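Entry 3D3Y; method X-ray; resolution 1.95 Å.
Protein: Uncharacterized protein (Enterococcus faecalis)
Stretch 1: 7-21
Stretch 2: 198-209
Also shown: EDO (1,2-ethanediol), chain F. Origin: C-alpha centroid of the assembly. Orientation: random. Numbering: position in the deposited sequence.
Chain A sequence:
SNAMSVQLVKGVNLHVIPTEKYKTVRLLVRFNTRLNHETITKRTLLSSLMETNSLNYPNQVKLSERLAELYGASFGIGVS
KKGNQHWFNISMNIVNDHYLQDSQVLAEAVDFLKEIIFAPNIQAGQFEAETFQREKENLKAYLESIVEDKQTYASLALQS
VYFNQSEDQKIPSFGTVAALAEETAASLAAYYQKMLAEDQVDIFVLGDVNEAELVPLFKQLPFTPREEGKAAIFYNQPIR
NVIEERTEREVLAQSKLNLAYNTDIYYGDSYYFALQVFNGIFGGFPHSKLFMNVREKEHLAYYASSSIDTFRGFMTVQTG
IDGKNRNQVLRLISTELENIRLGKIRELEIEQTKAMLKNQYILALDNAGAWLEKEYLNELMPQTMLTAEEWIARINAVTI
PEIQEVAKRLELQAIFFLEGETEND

Stretch 1 7-21: QLVKGVNLHVIPTEK
Stretch 2, residues 198-209: EDQVDIFVLGDV

Two neighbouring strands, Val 12 to Pro 18 and Gln 200 to Gly 207, run parallel, their N-to-C directions 16° apart; the two stretches bury 915 Å² between them, both sides summed. Register is in step: Val 12 lies beside Val 201 (CA to CA 4.7 Å), His 15 beside Phe 204 (CA to CA 4.8 Å) and Ile 17 beside Leu 206 (CA to CA 4.7 Å). A type II turn from Val 9 to Val 12 leads in, with Gly 11 at phi/psi 84/-8, and is closed by Val 12 N to Val 9 O (2.8 Å).

Every second residue of each stretch, Gly 11 to Thr 19 on one and Val 201 to Gly 207 on the other, supplies the ladder, as parallel pairing requires. Gly 11 O accepts from Val 201 N (2.9 Å), and Asn 13 N donates to Val 201 O (3.1 Å). Asn 13 O takes Ile 203 N (2.9 Å), whose carbonyl, Ile 203 O, receives His 15 N (2.7 Å). His 15 O then accepts from Val 205 N (3.0 Å), Ile 17 N gives to Val 205 O (2.7 Å), and Ile 17 O accepts from Gly 207 N (3.1 Å). Thr 19 N to Gly 207 O (3.0 Å) ends it.

On one face His 15 (chi1 -45°, chi2 -86°) donates from NE2 to Asp 202 OD1 at 2.7 Å, nearly linear at 177° and close to the imidazole plane; Asp 202 (chi1 m) has OD2 bonded elsewhere in the structure. The imidazole also stacks, offset, on Phe 204 (m), with planes at 26° and CD2 of His 15 3.5 Å from CZ of Phe 204. Ile 17 (m, p) meets that phenyl edge, CD1 to CD1 of Phe 204 3.7 Å. One water accepts from Asn 13 ND2 (3.1 Å) and donates to Val 201 O (2.8 Å).

The other face is apolar: Leu 14 (t, p) CD1 touches Ile 203 (m, t) CG2 at 3.8 Å, and Val 16 (t) CG1 reaches Val 209 (m) CG2 at 3.8 Å.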

# COMPACT_ATOMS: atom_id res chain seq x y z
N GLN A 7 -7.20 23.61 9.19
CA GLN A 7 -8.27 22.86 9.77
C GLN A 7 -9.64 23.29 9.21
O GLN A 7 -10.06 24.43 9.44
CB GLN A 7 -8.26 23.05 11.26
CG GLN A 7 -9.06 22.04 12.02
CD GLN A 7 -8.74 22.10 13.50
OE1 GLN A 7 -8.50 23.17 14.05
NE2 GLN A 7 -8.71 20.94 14.14
N LEU A 8 -10.31 22.38 8.52
CA LEU A 8 -11.68 22.60 8.05
C LEU A 8 -12.60 22.45 9.25
O LEU A 8 -13.18 23.44 9.70
CB LEU A 8 -12.04 21.63 6.92
CG LEU A 8 -11.20 21.84 5.66
CD1 LEU A 8 -11.59 20.83 4.57
CD2 LEU A 8 -11.24 23.27 5.13
N VAL A 9 -12.69 21.22 9.78
CA VAL A 9 -13.15 20.97 11.16
C VAL A 9 -12.14 20.07 11.87
O VAL A 9 -11.28 19.46 11.23
CB VAL A 9 -14.56 20.31 11.22
CG1 VAL A 9 -15.63 21.23 10.63
CG2 VAL A 9 -14.58 18.96 10.49
N LYS A 10 -12.25 19.94 13.19
CA LYS A 10 -11.44 18.94 13.94
C LYS A 10 -11.39 17.58 13.24
O LYS A 10 -12.44 17.03 12.91
CB LYS A 10 -12.00 18.74 15.36
CG LYS A 10 -11.04 18.09 16.34
CD LYS A 10 -11.62 18.02 17.79
CE LYS A 10 -12.76 16.97 17.90
NZ LYS A 10 -13.05 16.53 19.31
N GLY A 11 -10.18 17.05 13.02
CA GLY A 11 -10.00 15.78 12.36
C GLY A 11 -10.00 15.81 10.84
O GLY A 11 -9.72 14.80 10.18
N VAL A 12 -10.33 16.97 10.27
CA VAL A 12 -10.40 17.17 8.82
C VAL A 12 -9.54 18.36 8.40
O VAL A 12 -9.87 19.53 8.67
CB VAL A 12 -11.87 17.34 8.31
CG1 VAL A 12 -11.89 17.48 6.77
CG2 VAL A 12 -12.74 16.14 8.74
N ASN A 13 -8.44 18.05 7.73
CA ASN A 13 -7.45 19.06 7.39
C ASN A 13 -7.19 19.15 5.92
O ASN A 13 -7.25 18.14 5.20
CB ASN A 13 -6.17 18.78 8.16
CG ASN A 13 -6.36 18.96 9.64
OD1 ASN A 13 -6.44 20.08 10.11
ND2 ASN A 13 -6.52 17.85 10.37
N LEU A 14 -6.95 20.36 5.45
CA LEU A 14 -6.67 20.63 4.05
C LEU A 14 -5.21 20.99 3.92
O LEU A 14 -4.66 21.76 4.74
CB LEU A 14 -7.57 21.76 3.52
CG LEU A 14 -7.30 22.38 2.13
CD1 LEU A 14 -7.44 21.36 0.97
CD2 LEU A 14 -8.23 23.55 1.89
N HIS A 15 -4.57 20.46 2.88
CA HIS A 15 -3.15 20.73 2.63
C HIS A 15 -2.99 21.11 1.18
O HIS A 15 -3.31 20.32 0.28
CB HIS A 15 -2.29 19.49 2.94
CG HIS A 15 -2.65 18.81 4.23
ND1 HIS A 15 -2.12 19.19 5.44
CD2 HIS A 15 -3.50 17.80 4.49
CE1 HIS A 15 -2.63 18.44 6.40
NE2 HIS A 15 -3.46 17.58 5.85
N VAL A 16 -2.52 22.33 0.96
CA VAL A 16 -2.35 22.86 -0.38
C VAL A 16 -0.85 22.92 -0.69
O VAL A 16 -0.08 23.51 0.08
CB VAL A 16 -2.97 24.28 -0.48
CG1 VAL A 16 -2.71 24.91 -1.86
CG2 VAL A 16 -4.49 24.24 -0.15
N ILE A 17 -0.44 22.27 -1.78
CA ILE A 17 0.95 22.20 -2.21
C ILE A 17 1.08 22.94 -3.55
O ILE A 17 0.83 22.36 -4.64
CB ILE A 17 1.51 20.73 -2.30
CG1 ILE A 17 1.33 19.96 -0.98
CG2 ILE A 17 3.03 20.75 -2.61
CD1 ILE A 17 0.04 19.30 -0.82
N PRO A 18 1.43 24.24 -3.49
CA PRO A 18 1.57 25.06 -4.69
C PRO A 18 2.81 24.65 -5.46
O PRO A 18 3.86 24.40 -4.86
CB PRO A 18 1.78 26.50 -4.13
CG PRO A 18 1.42 26.42 -2.70
CD PRO A 18 1.71 25.02 -2.27
N THR A 19 2.68 24.59 -6.77
CA THR A 19 3.80 24.25 -7.63
C THR A 19 3.46 24.68 -9.06
O THR A 19 2.29 24.71 -9.42
CB THR A 19 4.12 22.74 -7.60
OG1 THR A 19 5.15 22.46 -8.54
CG2 THR A 19 2.86 21.86 -7.92
N GLU A 20 4.47 25.02 -9.84
CA GLU A 20 4.27 25.34 -11.24
C GLU A 20 4.78 24.20 -12.14
O GLU A 20 4.91 24.36 -13.35
CB GLU A 20 4.96 26.67 -11.57
CG GLU A 20 4.17 27.88 -11.09
CD GLU A 20 4.90 29.18 -11.37
OE1 GLU A 20 6.04 29.32 -10.91
OE2 GLU A 20 4.32 30.06 -12.05
N LYS A 21 5.06 23.06 -11.51
CA LYS A 21 5.69 21.93 -12.17
C LYS A 21 4.72 21.24 -13.15
O LYS A 21 5.17 20.63 -14.12
CB LYS A 21 6.22 20.95 -11.12
CG LYS A 21 7.09 19.81 -11.66
CD LYS A 21 7.96 19.17 -10.55
CE LYS A 21 8.64 17.86 -11.04
NZ LYS A 21 9.97 17.60 -10.36
N GLU A 198 -16.33 9.25 11.39
CA GLU A 198 -15.26 8.85 12.33
C GLU A 198 -13.79 8.93 11.83
O GLU A 198 -12.87 9.09 12.64
CB GLU A 198 -15.54 7.44 12.89
CG GLU A 198 -16.98 7.26 13.39
CD GLU A 198 -17.18 6.05 14.32
OE1 GLU A 198 -16.37 5.09 14.30
OE2 GLU A 198 -18.18 6.08 15.05
N ASP A 199 -13.56 8.80 10.54
CA ASP A 199 -12.18 8.68 10.05
C ASP A 199 -11.49 10.04 10.13
O ASP A 199 -12.14 11.09 10.00
CB ASP A 199 -12.14 8.20 8.59
CG ASP A 199 -12.27 6.67 8.42
OD1 ASP A 199 -12.79 5.92 9.31
OD2 ASP A 199 -11.85 6.20 7.32
N GLN A 200 -10.17 10.02 10.32
CA GLN A 200 -9.36 11.23 10.11
C GLN A 200 -9.31 11.47 8.60
O GLN A 200 -9.09 10.54 7.82
CB GLN A 200 -7.96 11.09 10.71
CG GLN A 200 -7.95 11.14 12.26
CD GLN A 200 -8.76 9.99 12.86
OE1 GLN A 200 -8.53 8.82 12.55
NE2 GLN A 200 -9.72 10.33 13.72
N VAL A 201 -9.54 12.71 8.19
CA VAL A 201 -9.64 13.01 6.77
C VAL A 201 -8.57 14.05 6.45
O VAL A 201 -8.44 15.04 7.17
CB VAL A 201 -11.05 13.57 6.41
CG1 VAL A 201 -11.15 13.89 4.91
CG2 VAL A 201 -12.13 12.56 6.78
N ASP A 202 -7.81 13.81 5.39
CA ASP A 202 -6.84 14.80 4.93
C ASP A 202 -7.01 14.98 3.42
O ASP A 202 -7.17 14.02 2.67
CB ASP A 202 -5.40 14.41 5.32
CG ASP A 202 -5.14 14.59 6.79
OD1 ASP A 202 -4.77 15.71 7.21
OD2 ASP A 202 -5.34 13.62 7.56
N ILE A 203 -7.02 16.24 3.01
CA ILE A 203 -7.30 16.59 1.62
C ILE A 203 -6.08 17.31 1.13
O ILE A 203 -5.57 18.24 1.80
CB ILE A 203 -8.53 17.51 1.52
CG1 ILE A 203 -9.75 16.79 2.08
CG2 ILE A 203 -8.75 17.94 0.06
CD1 ILE A 203 -11.01 17.65 2.17
N PHE A 204 -5.58 16.84 -0.01
CA PHE A 204 -4.39 17.41 -0.63
C PHE A 204 -4.70 17.96 -2.01
O PHE A 204 -5.46 17.35 -2.80
CB PHE A 204 -3.30 16.34 -0.74
CG PHE A 204 -2.71 15.96 0.57
CD1 PHE A 204 -1.47 16.45 0.96
CD2 PHE A 204 -3.39 15.10 1.44
CE1 PHE A 204 -0.93 16.11 2.19
CE2 PHE A 204 -2.84 14.75 2.66
CZ PHE A 204 -1.62 15.25 3.03
N VAL A 205 -4.12 19.12 -2.30
CA VAL A 205 -4.22 19.73 -3.60
C VAL A 205 -2.81 20.11 -4.02
O VAL A 205 -2.15 20.91 -3.36
CB VAL A 205 -5.13 21.00 -3.59
CG1 VAL A 205 -5.23 21.57 -5.00
CG2 VAL A 205 -6.50 20.64 -3.06
N LEU A 206 -2.36 19.50 -5.12
CA LEU A 206 -1.03 19.74 -5.66
C LEU A 206 -1.17 20.31 -7.07
O LEU A 206 -1.72 19.64 -7.99
CB LEU A 206 -0.22 18.43 -5.69
CG LEU A 206 1.08 18.45 -6.52
CD1 LEU A 206 2.17 19.06 -5.70
CD2 LEU A 206 1.47 17.07 -6.94
N GLY A 207 -0.68 21.53 -7.25
CA GLY A 207 -0.75 22.17 -8.57
C GLY A 207 -0.55 23.67 -8.46
O GLY A 207 -0.23 24.17 -7.36
N ASP A 208 -0.73 24.38 -9.57
CA ASP A 208 -0.59 25.83 -9.59
C ASP A 208 -1.87 26.43 -9.07
O ASP A 208 -2.73 26.88 -9.82
CB ASP A 208 -0.28 26.33 -11.01
CG ASP A 208 0.02 27.84 -11.06
OD1 ASP A 208 0.09 28.51 -10.01
OD2 ASP A 208 0.21 28.34 -12.18
N VAL A 209 -1.99 26.40 -7.74
CA VAL A 209 -3.17 26.86 -7.04
C VAL A 209 -2.72 27.73 -5.85
O VAL A 209 -1.56 27.67 -5.44
CB VAL A 209 -4.00 25.67 -6.48
CG1 VAL A 209 -4.64 24.87 -7.60
CG2 VAL A 209 -3.12 24.77 -5.60
C1 EDO F . 8.15 24.44 -8.68
O1 EDO F . 7.31 25.50 -9.15
C2 EDO F . 7.58 23.84 -7.40
O2 EDO F . 8.33 22.66 -7.06
O HOH W 1 -6.97 14.94 9.55